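Local coordinates for type VII secretion system protein EssB (Staphylococcus aureus, PDB 4ANN) that is probably required for the secretion of the proteins EsxA and EsxB as a membrane component of the type VII secretion system (Ess), at residues A120-L125 and V129-V134; E95-R98 and T102-L105. All blocks are in the same frame, centred on the assembly; numbering follows the deposited sequence. Where two conformers were deposited one is given.

Contact 1. Residues A120-L125 and V129-V134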
loop_
_atom_site.group_PDB
_atom_site.type_symbol
_atom_site.label_atom_id
_atom_site.label_comp_id
_atom_site.label_asym_id
_atom_site.label_seq_id
_atom_site.Cartn_x
_atom_site.Cartn_y
_atom_site.Cartn_z
ATOM N N ALA A 120 -3.907 -1.967 4.112
ATOM C CA ALA A 120 -2.575 -1.394 4.305
ATOM C C ALA A 120 -2.134 -1.563 5.738
ATOM O O ALA A 120 -2.930 -1.799 6.662
ATOM C CB ALA A 120 -2.571 0.075 3.914
ATOM N N LYS A 121 -0.857 -1.409 5.987
ATOM C CA LYS A 121 -0.259 -1.579 7.315
ATOM C C LYS A 121 -0.046 -0.253 8.046
ATOM O O LYS A 121 -0.801 0.116 8.943
ATOM C CB LYS A 121 1.019 -2.417 7.190
ATOM C CG LYS A 121 1.597 -2.767 8.542
ATOM C CD LYS A 121 2.905 -3.538 8.360
ATOM C CE LYS A 121 4.029 -2.649 7.921
ATOM N NZ LYS A 121 5.307 -3.425 7.902
ATOM N N THR A 122 0.973 0.508 7.680
ATOM C CA THR A 122 1.276 1.762 8.335
ATOM C C THR A 122 0.170 2.788 8.099
ATOM O O THR A 122 -0.282 2.942 6.958
ATOM C CB THR A 122 2.599 2.311 7.790
ATOM O OG1 THR A 122 3.614 1.296 8.021
ATOM C CG2 THR A 122 3.045 3.544 8.550
ATOM N N ARG A 123 -0.234 3.498 9.130
ATOM C CA ARG A 123 -1.223 4.552 8.988
ATOM C C ARG A 123 -0.667 5.904 9.452
ATOM O O ARG A 123 -0.115 5.979 10.529
ATOM C CB ARG A 123 -2.423 4.409 9.864
ATOM C CG ARG A 123 -2.901 3.073 10.072
ATOM C CD ARG A 123 -4.195 2.986 10.863
ATOM N NE ARG A 123 -4.556 1.674 11.217
ATOM C CZ ARG A 123 -5.620 1.325 11.911
ATOM N NH1 ARG A 123 -6.469 2.239 12.350
ATOM N NH2 ARG A 123 -5.850 0.050 12.193
ATOM N N GLY A 124 -0.839 6.916 8.638
ATOM C CA GLY A 124 -0.713 8.278 9.147
ATOM C C GLY A 124 -2.055 8.886 9.383
ATOM O O GLY A 124 -3.119 8.269 9.152
ATOM N N LEU A 125 -2.036 10.140 9.853
ATOM C CA LEU A 125 -3.229 10.920 10.092
ATOM C C LEU A 125 -3.013 12.289 9.523
ATOM O O LEU A 125 -2.018 12.910 9.892
ATOM C CB LEU A 125 -3.514 11.062 11.552
ATOM C CG LEU A 125 -4.004 9.845 12.259
ATOM C CD1 LEU A 125 -3.943 10.150 13.759
ATOM C CD2 LEU A 125 -5.432 9.487 11.795
ATOM N N VAL A 129 0.191 13.157 11.849
ATOM C CA VAL A 129 1.395 12.347 11.887
ATOM C C VAL A 129 1.622 11.728 10.516
ATOM O O VAL A 129 0.647 11.378 9.800
ATOM C CB VAL A 129 1.359 11.293 13.015
ATOM C CG1 VAL A 129 0.303 10.232 12.774
ATOM C CG2 VAL A 129 2.723 10.619 13.175
ATOM N N ASP A 130 2.866 11.574 10.143
ATOM C CA ASP A 130 3.300 10.938 8.912
ATOM C C ASP A 130 2.879 9.487 8.900
ATOM O O ASP A 130 2.560 8.908 9.975
ATOM C CB ASP A 130 4.831 11.063 8.782
ATOM C CG ASP A 130 5.315 12.444 8.421
ATOM O OD1 ASP A 130 4.501 13.308 8.030
ATOM O OD2 ASP A 130 6.564 12.655 8.548
ATOM N N PRO A 131 2.793 8.802 7.733
ATOM C CA PRO A 131 3.197 9.291 6.424
ATOM C C PRO A 131 2.266 10.368 5.856
ATOM O O PRO A 131 1.071 10.421 6.112
ATOM C CB PRO A 131 3.172 8.041 5.509
ATOM C CG PRO A 131 2.240 7.103 6.238
ATOM C CD PRO A 131 2.480 7.379 7.685
ATOM N N LEU A 132 2.944 11.208 5.074
ATOM C CA LEU A 132 2.227 12.094 4.240
ATOM C C LEU A 132 1.634 11.360 3.042
ATOM O O LEU A 132 2.247 10.406 2.548
ATOM C CB LEU A 132 3.193 13.115 3.618
ATOM C CG LEU A 132 4.099 13.853 4.626
ATOM C CD1 LEU A 132 5.165 14.669 3.912
ATOM C CD2 LEU A 132 3.175 14.640 5.554
ATOM N N PRO A 133 0.531 11.872 2.568
ATOM C CA PRO A 133 0.024 11.208 1.301
ATOM C C PRO A 133 0.930 11.539 0.152
ATOM O O PRO A 133 1.730 12.491 0.144
ATOM C CB PRO A 133 -1.365 11.856 1.386
ATOM C CG PRO A 133 -1.172 13.235 1.928
ATOM C CD PRO A 133 -0.208 13.076 3.067
ATOM N N VAL A 134 0.906 10.706 -0.879
ATOM C CA VAL A 134 1.689 10.770 -2.113
ATOM C C VAL A 134 0.831 11.330 -3.250
ATOM O O VAL A 134 -0.400 11.144 -3.265
ATOM C CB VAL A 134 2.311 9.429 -2.536
ATOM C CG1 VAL A 134 3.212 8.845 -1.410
ATOM C CG2 VAL A 134 1.309 8.375 -2.997
#
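L125 and V129 are joined by a reciprocal pair of backbone hydrogen bonds that makes them a hydrogen-bonded antiparallel pair, a single bridge closed over three intervening residues. L125 N reaches V129 O over 3.0 Å, and V129 N returns to L125 O over 3.0 Å. Both bonds are fairly straight, with N-H...O angles of 161° and 166°.

Van der Waals packing continues the bridge. V129 CG1 sits between the backbone N and the carbonyl carbon of its own residue (chi1 67°), which brings it alongside the strand, 3.7 Å from L125 N and in apolar contact with L125 CB at 4.1 Å. Further along, the cis peptide bond before P131 turns the chain, and the proline CD lies 3.5 Å from G124 N. G124 packs closely here, its CA 3.4 Å from V129 O. T122 adds an apolar touch through its methyl: CG2 meets P131 CD at 4.0 Å, while OG1 is engaged by E109.

Polar ties from outside hold both segments to one residue of strand 21-25, since the guanidinium of R22 donates to both R123 O and D130 O.

The arrangement is a short antiparallel return with a cis-proline, following strand 124-125, whose other strand partner is 101-102, and leading into helix 136-151.

Contact 2. Residues E95-R98 and T102-L105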
loop_
_atom_site.group_PDB
_atom_site.type_symbol
_atom_site.label_atom_id
_atom_site.label_comp_id
_atom_site.label_asym_id
_atom_site.label_seq_id
_atom_site.Cartn_x
_atom_site.Cartn_y
_atom_site.Cartn_z
ATOM N N GLU A 95 -10.110 4.529 -1.343
ATOM C CA GLU A 95 -11.169 4.881 -0.393
ATOM C C GLU A 95 -10.581 5.480 0.878
ATOM O O GLU A 95 -11.266 6.208 1.599
ATOM C CB GLU A 95 -12.028 3.660 -0.052
ATOM C CG GLU A 95 -12.840 3.160 -1.264
ATOM C CD GLU A 95 -13.877 4.131 -1.748
ATOM O OE1 GLU A 95 -14.633 4.786 -1.030
ATOM O OE2 GLU A 95 -13.952 4.342 -2.972
ATOM N N VAL A 96 -9.324 5.223 1.190
ATOM C CA VAL A 96 -8.664 5.762 2.378
ATOM C C VAL A 96 -8.535 7.264 2.276
ATOM O O VAL A 96 -8.593 7.963 3.313
ATOM C CB VAL A 96 -7.265 5.151 2.619
ATOM C CG1 VAL A 96 -6.496 5.849 3.731
ATOM C CG2 VAL A 96 -7.481 3.638 2.915
ATOM N N ASN A 97 -8.461 7.815 1.079
ATOM C CA ASN A 97 -8.285 9.248 0.957
ATOM C C ASN A 97 -9.464 10.042 1.476
ATOM O O ASN A 97 -9.320 11.241 1.776
ATOM C CB ASN A 97 -7.977 9.528 -0.496
ATOM C CG ASN A 97 -6.702 8.910 -0.984
ATOM O OD1 ASN A 97 -5.800 8.643 -0.203
ATOM N ND2 ASN A 97 -6.607 8.648 -2.320
ATOM N N ARG A 98 -10.649 9.471 1.589
ATOM C CA ARG A 98 -11.820 10.181 2.150
ATOM C C ARG A 98 -11.847 10.209 3.675
ATOM O O ARG A 98 -12.660 10.877 4.342
ATOM C CB ARG A 98 -13.048 9.499 1.544
ATOM C CG ARG A 98 -13.766 8.484 2.399
ATOM C CD ARG A 98 -13.899 7.063 1.890
ATOM N NE ARG A 98 -13.666 6.004 2.896
ATOM C CZ ARG A 98 -14.269 6.107 4.092
ATOM N NH1 ARG A 98 -15.100 7.010 4.642
ATOM N NH2 ARG A 98 -13.966 5.087 4.889
ATOM N N THR A 102 -3.831 8.089 6.229
ATOM C CA THR A 102 -2.939 8.017 5.092
ATOM C C THR A 102 -2.305 6.634 5.117
ATOM O O THR A 102 -2.313 5.932 6.132
ATOM C CB THR A 102 -1.848 9.086 5.104
ATOM O OG1 THR A 102 -1.037 8.827 6.282
ATOM C CG2 THR A 102 -2.402 10.523 5.178
ATOM N N PHE A 103 -1.736 6.258 3.949
ATOM C CA PHE A 103 -1.149 4.929 3.803
ATOM C C PHE A 103 0.003 5.000 2.809
ATOM O O PHE A 103 0.151 5.975 2.068
ATOM C CB PHE A 103 -2.191 3.893 3.332
ATOM C CG PHE A 103 -2.657 4.062 1.890
ATOM C CD1 PHE A 103 -3.588 5.038 1.573
ATOM C CD2 PHE A 103 -2.165 3.283 0.869
ATOM C CE1 PHE A 103 -4.029 5.256 0.238
ATOM C CE2 PHE A 103 -2.577 3.470 -0.462
ATOM C CZ PHE A 103 -3.519 4.464 -0.751
ATOM N N VAL A 104 0.790 3.942 2.760
ATOM C CA VAL A 104 1.887 3.759 1.844
ATOM C C VAL A 104 1.558 2.579 0.935
ATOM O O VAL A 104 1.189 1.539 1.448
ATOM C CB VAL A 104 3.185 3.465 2.617
ATOM C CG1 VAL A 104 4.322 3.136 1.682
ATOM C CG2 VAL A 104 3.484 4.623 3.575
ATOM N N LEU A 105 1.732 2.723 -0.362
ATOM C CA LEU A 105 1.509 1.631 -1.322
ATOM C C LEU A 105 2.834 0.971 -1.619
ATOM O O LEU A 105 3.707 1.559 -2.304
ATOM C CB LEU A 105 0.847 2.114 -2.586
ATOM C CG LEU A 105 0.438 1.015 -3.536
ATOM C CD1 LEU A 105 -0.632 0.130 -2.927
ATOM C CD2 LEU A 105 -0.039 1.582 -4.868
#
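V96 and F103 pack against each other in a single helical turn, 95-98, set against the chain that leaves strand 101-102, in the part of the fold between helix 80-89 and strand 110-112. The turn has helical backbone angles but little regular bonding: within it, R98 N reaches E95 O only weakly, and V96 O accepts from T99 OG1 just beyond.

V96 presents the CB and CG1 part of its side chain to the ring. CG1 lies 3.7 Å from F103 CD1, and CB is almost as near, 3.8 Å from the same atom. The methyl comes to the ring obliquely, so the fit is a lodging of a branched side chain against the CD1 and CE1 side of the phenyl, not a stack. CG1 also approaches the backbone of the second segment, 4.3 Å from T102 N.

The rotamer of F103 makes this possible. Its CG stands between the backbone N and the carbonyl carbon (chi1 70°), which directs the ring toward the turn. L93 of the loop before the turn and F139 of helix 136-151 also touch F103, so the ring is buried among the loop, the turn and that helix. V96 and E95 in turn touch Y46, which adds another loop to the packing.

N97 lies at the exposed side of the contact. With CG anti to the carbonyl carbon (chi1 -63°), its amide swings toward the ring although CB does not point there. The two side chains cross at about a right angle, yet the amide plane is only 25° from the ring plane. It is the amide oxygen, not ND2, that comes close: OD1 meets the phenyl edge, near the ring plane, 3.8 Å from F103 CE1.

Along the chain the two contacts follow in series: contact 2 closes before contact 1 opens, and the chain between them runs through strand 110-112 and enters strand 118-120, whose last residue, A120, opens contact 1. Their centres nevertheless lie only about 7 Å apart, because strands 101-102 and 124-125 pair antiparallel. T102 is the joint: its backbone N lies 3.0 Å from G124 O, and its OG1 2.6 Å from P131 O, both probable hydrogen bonds. Apolar contacts widen the seam, with P131 CG against V104 CG2 and A120 CB against F103 CB. The two contacts thus form one continuous patch in the cytoplasmic segment of EssB; contact 1 is bonded to R22 of strand 21-25, and F103 and L105 of contact 2 touch helix 136-151.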